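Long-range contacts in restriction endonuclease EcoP15I, modification subunit (Escherichia coli, PDB 4ZCF), which methylates a single adenine in the DNA sequence 5'-CAGCAG-3' using S-adenosyl-L-methionine, and joins the Res subunit for DNA restriction: residues Leu96-Gly100 and Phe488-Lys492; Asn416-Ile420 and Ser444-Thr450. The contacts are given in a common frame with arbitrary orientation. Numbering follows the deposited sequence.

In the fold
Both contacts lie in the methyltransferase domain, around its Rossmann-like mixed sheet. In sequence contact 2 is nested inside contact 1: strand 96-99 comes first, then 416-420 and 444-450, and finally helix 487-500, so the loop closed by contact 1 encloses the whole of contact 2. The centres are 13 Å apart and the nearest atoms about 4 Å, without touching. Strand 96-99 borders strand 461-468, whose other neighbour, strand 434-439, leads into the glycine-rich turn of contact 2. Helix 487-500 serves both: its first turn packs on strand 96-99, while R494 further along hydrogen-bonds to S444 O. It thus bridges strand 96-99, inside the sheet, and what is probably the cofactor-binding region.

Contact 1: residues Leu96-Gly100 and Phe488-Lys492; sequences LLIKG and FDLTK
F488 slides its ring beneath the aliphatic part of K99, a CH-pi contact in which K99 CB stands 3.7 Å from the ring centroid and 20° off the ring normal. The pair belongs to a Rossmann-like sheet and the beta-alpha-beta crossover that passes over it: helix 487-500 connects strand 461-468 to strand 508-514, and strand 96-99 lies between those two, parallel to both. Build 96-99 as an extended strand, followed by G100 at phi 136°, psi 178°, with the helical segment 488-492 running almost antiparallel to it, at 170° and an axis separation of 10.2 Å. The register sets K99 CA 6.9 Å from F488 CA and L97 CA 7.7 Å from K492 CA. L97 and K99 therefore face the helix, whereas L96 and I98 meet helix 102-113 on the opposite face. F488, with chi1 at t and chi2 at 83°, brings CE1 to 3.6 Å from L97 CG. The t, p rotamer of L97 reaches on toward the next turn, placing CD1 4.0 Å from T491 CG2. K492 points its amine away, to a salt bridge with D81, and only its base meets the strand: K492 CA lies 3.8 Å and K492 CB 4.0 Å from L97 CD2.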
ATOM      1  N   LEU A  96       3.342 -15.872 -20.180  1.00 35.93           N
ATOM      2  CA  LEU A  96       4.807 -15.770 -20.261  1.00 34.87           C
ATOM      3  C   LEU A  96       5.533 -16.427 -19.123  1.00 38.22           C
ATOM      4  O   LEU A  96       5.143 -16.287 -17.987  1.00 38.57           O
ATOM      5  CB  LEU A  96       5.289 -14.285 -20.357  1.00 34.75           C
ATOM      6  CG  LEU A  96       4.553 -13.334 -21.302  1.00 38.82           C
ATOM      7  CD1 LEU A  96       4.854 -11.898 -20.965  1.00 38.35           C
ATOM      8  CD2 LEU A  96       4.843 -13.654 -22.758  1.00 41.53           C
ATOM      9  N   LEU A  97       6.646 -17.079 -19.431  1.00 35.73           N
ATOM     10  CA  LEU A  97       7.598 -17.624 -18.471  1.00 34.77           C
ATOM     11  C   LEU A  97       8.975 -17.046 -18.890  1.00 39.96           C
ATOM     12  O   LEU A  97       9.365 -17.152 -20.062  1.00 39.59           O
ATOM     13  CB  LEU A  97       7.573 -19.171 -18.387  1.00 33.68           C
ATOM     14  CG  LEU A  97       8.782 -19.838 -17.719  1.00 38.08           C
ATOM     15  CD1 LEU A  97       8.828 -19.586 -16.202  1.00 37.95           C
ATOM     16  CD2 LEU A  97       8.835 -21.311 -18.039  1.00 39.47           C
ATOM     17  N   ILE A  98       9.646 -16.342 -17.953  1.00 36.01           N
ATOM     18  CA  ILE A  98      10.933 -15.678 -18.188  1.00 34.77           C
ATOM     19  C   ILE A  98      12.040 -16.250 -17.332  1.00 40.76           C
ATOM     20  O   ILE A  98      11.864 -16.434 -16.122  1.00 40.01           O
ATOM     21  CB  ILE A  98      10.865 -14.137 -18.126  1.00 36.43           C
ATOM     22  CG1 ILE A  98       9.633 -13.616 -18.855  1.00 35.99           C
ATOM     23  CG2 ILE A  98      12.126 -13.520 -18.730  1.00 38.09           C
ATOM     24  CD1 ILE A  98       8.970 -12.528 -18.155  1.00 46.98           C
ATOM     25  N   LYS A  99      13.183 -16.542 -17.981  1.00 38.59           N
ATOM     26  CA  LYS A  99      14.370 -17.092 -17.340  1.00 38.88           C
ATOM     27  C   LYS A  99      15.372 -15.974 -17.085  1.00 41.73           C
ATOM     28  O   LYS A  99      15.688 -15.202 -17.981  1.00 41.03           O
ATOM     29  CB  LYS A  99      15.003 -18.190 -18.220  1.00 41.62           C
ATOM     30  CG  LYS A  99      16.090 -19.003 -17.512  1.00 39.80           C
ATOM     31  CD  LYS A  99      17.172 -19.449 -18.482  1.00 50.09           C
ATOM     32  CE  LYS A  99      16.846 -20.687 -19.276  1.00 56.69           C
ATOM     33  NZ  LYS A  99      18.071 -21.293 -19.862  1.00 58.96           N
ATOM     34  N   GLY A 100      15.881 -15.931 -15.873  1.00 39.12           N
ATOM     35  CA  GLY A 100      16.872 -14.963 -15.434  1.00 38.40           C
ATOM     36  C   GLY A 100      16.558 -14.398 -14.071  1.00 43.32           C
ATOM     37  O   GLY A 100      15.542 -14.746 -13.459  1.00 42.28           O
ATOM     38  N   PHE A 488      14.629 -23.816 -13.213  1.00 44.97           N
ATOM     39  CA  PHE A 488      13.901 -23.307 -14.373  1.00 42.87           C
ATOM     40  C   PHE A 488      13.391 -24.453 -15.247  1.00 48.98           C
ATOM     41  O   PHE A 488      12.277 -24.360 -15.759  1.00 50.07           O
ATOM     42  CB  PHE A 488      14.756 -22.323 -15.197  1.00 42.34           C
ATOM     43  CG  PHE A 488      14.005 -21.800 -16.398  1.00 41.51           C
ATOM     44  CD1 PHE A 488      13.116 -20.730 -16.273  1.00 42.34           C
ATOM     45  CD2 PHE A 488      14.127 -22.421 -17.642  1.00 41.08           C
ATOM     46  CE1 PHE A 488      12.380 -20.280 -17.372  1.00 42.23           C
ATOM     47  CE2 PHE A 488      13.377 -21.979 -18.740  1.00 42.72           C
ATOM     48  CZ  PHE A 488      12.517 -20.904 -18.600  1.00 40.77           C
ATOM     49  N   ASP A 489      14.213 -25.508 -15.430  1.00 45.81           N
ATOM     50  CA  ASP A 489      13.900 -26.687 -16.239  1.00 46.08           C
ATOM     51  C   ASP A 489      12.677 -27.435 -15.706  1.00 48.38           C
ATOM     52  O   ASP A 489      11.820 -27.827 -16.502  1.00 47.30           O
ATOM     53  CB  ASP A 489      15.114 -27.635 -16.324  1.00 48.39           C
ATOM     54  CG  ASP A 489      16.318 -27.093 -17.058  1.00 55.26           C
ATOM     55  OD1 ASP A 489      16.127 -26.374 -18.058  1.00 55.44           O
ATOM     56  OD2 ASP A 489      17.454 -27.467 -16.687  1.00 63.89           O
ATOM     57  N   LEU A 490      12.587 -27.594 -14.362  1.00 45.09           N
ATOM     58  CA  LEU A 490      11.463 -28.235 -13.659  1.00 45.23           C
ATOM     59  C   LEU A 490      10.226 -27.384 -13.770  1.00 49.24           C
ATOM     60  O   LEU A 490       9.119 -27.924 -13.891  1.00 49.63           O
ATOM     61  CB  LEU A 490      11.757 -28.397 -12.176  1.00 45.48           C
ATOM     62  CG  LEU A 490      12.788 -29.396 -11.761  1.00 51.48           C
ATOM     63  CD1 LEU A 490      13.537 -28.864 -10.562  1.00 52.43           C
ATOM     64  CD2 LEU A 490      12.146 -30.774 -11.474  1.00 53.26           C
ATOM     65  N   THR A 491      10.413 -26.046 -13.665  1.00 44.57           N
ATOM     66  CA  THR A 491       9.354 -25.047 -13.770  1.00 43.63           C
ATOM     67  C   THR A 491       8.762 -25.088 -15.157  1.00 44.22           C
ATOM     68  O   THR A 491       7.546 -25.179 -15.263  1.00 45.27           O
ATOM     69  CB  THR A 491       9.869 -23.651 -13.358  1.00 51.68           C
ATOM     70  OG1 THR A 491      10.345 -23.742 -12.018  1.00 55.04           O
ATOM     71  CG2 THR A 491       8.798 -22.557 -13.472  1.00 43.84           C
ATOM     72  N   LYS A 492       9.606 -25.022 -16.211  1.00 38.52           N
ATOM     73  CA  LYS A 492       9.182 -25.063 -17.625  1.00 37.74           C
ATOM     74  C   LYS A 492       8.373 -26.340 -17.896  1.00 40.21           C
ATOM     75  O   LYS A 492       7.262 -26.246 -18.418  1.00 40.11           O
ATOM     76  CB  LYS A 492      10.403 -24.954 -18.565  1.00 39.25           C
ATOM     77  CG  LYS A 492      10.076 -25.019 -20.070  1.00 33.21           C
ATOM     78  CD  LYS A 492      11.383 -25.150 -20.874  1.00 37.60           C
ATOM     79  CE  LYS A 492      11.166 -25.035 -22.366  1.00 47.85           C
ATOM     80  NZ  LYS A 492      12.451 -25.107 -23.106  1.00 60.39           N
TER

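Contact 2: residues Asn416-Ile420 and Ser444-Thr450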
ATOM      1  N   ASN A 416       8.920 -27.473  -0.340  1.00 57.40           N
ATOM      2  CA  ASN A 416       7.847 -26.811   0.431  1.00 57.82           C
ATOM      3  C   ASN A 416       6.934 -25.931  -0.470  1.00 62.02           C
ATOM      4  O   ASN A 416       6.529 -24.813  -0.081  1.00 61.81           O
ATOM      5  CB  ASN A 416       8.434 -25.994   1.590  1.00 58.35           C
ATOM      6  N   ALA A 417       6.598 -26.471  -1.676  1.00 56.48           N
ATOM      7  CA  ALA A 417       5.781 -25.818  -2.706  1.00 54.47           C
ATOM      8  C   ALA A 417       4.379 -25.385  -2.224  1.00 52.78           C
ATOM      9  O   ALA A 417       3.850 -25.903  -1.239  1.00 51.89           O
ATOM     10  CB  ALA A 417       5.670 -26.711  -3.931  1.00 55.24           C
ATOM     11  N   LYS A 418       3.801 -24.410  -2.903  1.00 45.10           N
ATOM     12  CA  LYS A 418       2.481 -23.962  -2.528  1.00 43.51           C
ATOM     13  C   LYS A 418       1.461 -24.788  -3.254  1.00 45.57           C
ATOM     14  O   LYS A 418       1.651 -25.120  -4.436  1.00 45.46           O
ATOM     15  CB  LYS A 418       2.256 -22.469  -2.892  1.00 45.27           C
ATOM     16  CG  LYS A 418       3.064 -21.447  -2.093  1.00 41.48           C
ATOM     17  CD  LYS A 418       2.571 -21.262  -0.675  1.00 36.92           C
ATOM     18  CE  LYS A 418       3.525 -20.423   0.101  1.00 29.33           C
ATOM     19  NZ  LYS A 418       4.744 -21.178   0.452  1.00 39.74           N
ATOM     20  N   THR A 419       0.329 -25.037  -2.584  1.00 39.64           N
ATOM     21  CA  THR A 419      -0.803 -25.669  -3.224  1.00 38.37           C
ATOM     22  C   THR A 419      -1.516 -24.650  -4.133  1.00 44.48           C
ATOM     23  O   THR A 419      -1.549 -23.459  -3.841  1.00 46.52           O
ATOM     24  CB  THR A 419      -1.707 -26.417  -2.247  1.00 38.69           C
ATOM     25  OG1 THR A 419      -2.928 -26.709  -2.929  1.00 35.05           O
ATOM     26  CG2 THR A 419      -2.007 -25.633  -0.971  1.00 36.81           C
ATOM     27  N   ILE A 420      -2.049 -25.128  -5.244  1.00 40.98           N
ATOM     28  CA  ILE A 420      -2.809 -24.369  -6.238  1.00 40.45           C
ATOM     29  C   ILE A 420      -4.175 -23.926  -5.675  1.00 43.28           C
ATOM     30  O   ILE A 420      -4.727 -22.941  -6.146  1.00 43.51           O
ATOM     31  CB  ILE A 420      -2.908 -25.168  -7.595  1.00 44.06           C
ATOM     32  CG1 ILE A 420      -3.777 -26.461  -7.443  1.00 46.54           C
ATOM     33  CG2 ILE A 420      -1.501 -25.492  -8.155  1.00 41.91           C
ATOM     34  CD1 ILE A 420      -3.891 -27.420  -8.675  1.00 61.29           C
ATOM     35  N   SER A 444       7.840 -23.597  -8.248  1.00 43.68           N
ATOM     36  CA  SER A 444       7.451 -24.801  -8.960  1.00 41.86           C
ATOM     37  C   SER A 444       6.541 -24.520 -10.148  1.00 43.77           C
ATOM     38  O   SER A 444       6.358 -25.413 -10.969  1.00 43.53           O
ATOM     39  CB  SER A 444       6.777 -25.781  -7.999  1.00 45.97           C
ATOM     40  OG  SER A 444       5.771 -25.210  -7.177  1.00 54.13           O
ATOM     41  N   GLY A 445       5.984 -23.300 -10.223  1.00 38.62           N
ATOM     42  CA  GLY A 445       5.053 -22.861 -11.258  1.00 37.28           C
ATOM     43  C   GLY A 445       3.590 -22.837 -10.839  1.00 41.71           C
ATOM     44  O   GLY A 445       2.689 -22.733 -11.682  1.00 41.44           O
ATOM     45  N   THR A 446       3.339 -22.915  -9.526  1.00 39.01           N
ATOM     46  CA  THR A 446       2.005 -22.924  -8.896  1.00 38.52           C
ATOM     47  C   THR A 446       1.033 -21.848  -9.383  1.00 41.58           C
ATOM     48  O   THR A 446      -0.136 -22.169  -9.629  1.00 42.99           O
ATOM     49  CB  THR A 446       2.155 -22.858  -7.387  1.00 43.04           C
ATOM     50  OG1 THR A 446       3.153 -23.793  -6.972  1.00 39.46           O
ATOM     51  CG2 THR A 446       0.841 -23.048  -6.656  1.00 40.54           C
ATOM     52  N   THR A 447       1.489 -20.577  -9.457  1.00 34.92           N
ATOM     53  CA  THR A 447       0.621 -19.456  -9.856  1.00 33.99           C
ATOM     54  C   THR A 447       0.164 -19.595 -11.297  1.00 37.44           C
ATOM     55  O   THR A 447      -0.990 -19.351 -11.607  1.00 37.78           O
ATOM     56  CB  THR A 447       1.298 -18.095  -9.534  1.00 34.44           C
ATOM     57  OG1 THR A 447       1.742 -18.114  -8.190  1.00 33.61           O
ATOM     58  CG2 THR A 447       0.366 -16.936  -9.683  1.00 27.96           C
ATOM     59  N   ALA A 448       1.085 -19.982 -12.170  1.00 35.49           N
ATOM     60  CA  ALA A 448       0.871 -20.196 -13.593  1.00 35.21           C
ATOM     61  C   ALA A 448      -0.147 -21.316 -13.777  1.00 39.80           C
ATOM     62  O   ALA A 448      -1.120 -21.127 -14.487  1.00 40.89           O
ATOM     63  CB  ALA A 448       2.196 -20.543 -14.251  1.00 35.75           C
ATOM     64  N   HIS A 449       0.023 -22.429 -13.036  1.00 37.02           N
ATOM     65  CA  HIS A 449      -0.869 -23.583 -13.041  1.00 37.01           C
ATOM     66  C   HIS A 449      -2.282 -23.141 -12.642  1.00 44.34           C
ATOM     67  O   HIS A 449      -3.242 -23.430 -13.357  1.00 46.33           O
ATOM     68  CB  HIS A 449      -0.322 -24.685 -12.112  1.00 36.55           C
ATOM     69  CG  HIS A 449      -1.021 -26.012 -12.223  1.00 39.48           C
ATOM     70  ND1 HIS A 449      -0.444 -27.175 -11.718  1.00 40.82           N
ATOM     71  CD2 HIS A 449      -2.233 -26.325 -12.748  1.00 40.31           C
ATOM     72  CE1 HIS A 449      -1.321 -28.139 -11.938  1.00 39.56           C
ATOM     73  NE2 HIS A 449      -2.404 -27.681 -12.572  1.00 39.92           N
ATOM     74  N   THR A 450      -2.391 -22.393 -11.536  1.00 39.82           N
ATOM     75  CA  THR A 450      -3.627 -21.827 -11.013  1.00 39.29           C
ATOM     76  C   THR A 450      -4.350 -21.000 -12.085  1.00 44.47           C
ATOM     77  O   THR A 450      -5.570 -21.044 -12.142  1.00 47.33           O
ATOM     78  CB  THR A 450      -3.296 -21.025  -9.740  1.00 45.90           C
ATOM     79  OG1 THR A 450      -2.775 -21.909  -8.734  1.00 42.01           O
ATOM     80  CG2 THR A 450      -4.481 -20.255  -9.203  1.00 41.75           C
TER
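This is a buried loop-to-helix contact beyond the C-terminal end of strand 434-439, where extended residues 417-419 and I420, turning into helix 420-430, cross the glycine-rich turn and start of helix 446-455. T446 is the hub. T446 CG2 lies 3.1 Å from K418 O and 3.7 Å from I420 CG2, and T446 OG1 is 3.2 Å from K418 O, a possible hydrogen bond, as that proton has another acceptor within reach. One turn along, I420 CG2 sits over a face of the H449 ring, 4.1 Å from H449 ND1. T450 OG1, bonded back to T446 O at 2.8 Å, lies 3.5 Å from I420 CB. Two helix starts thus lie side by side: T419 OG1 caps K421 N and also hydrogen-bonds to E402, and G445 is the other N-cap. K418 forms a salt bridge with D123, in the predicted S-adenosylmethionine-binding region. This is consistent with the cofactor pocket of beta-class amino-methyltransferases, where motif X lies beside the FxGxG turn, which ends here at S444-G445.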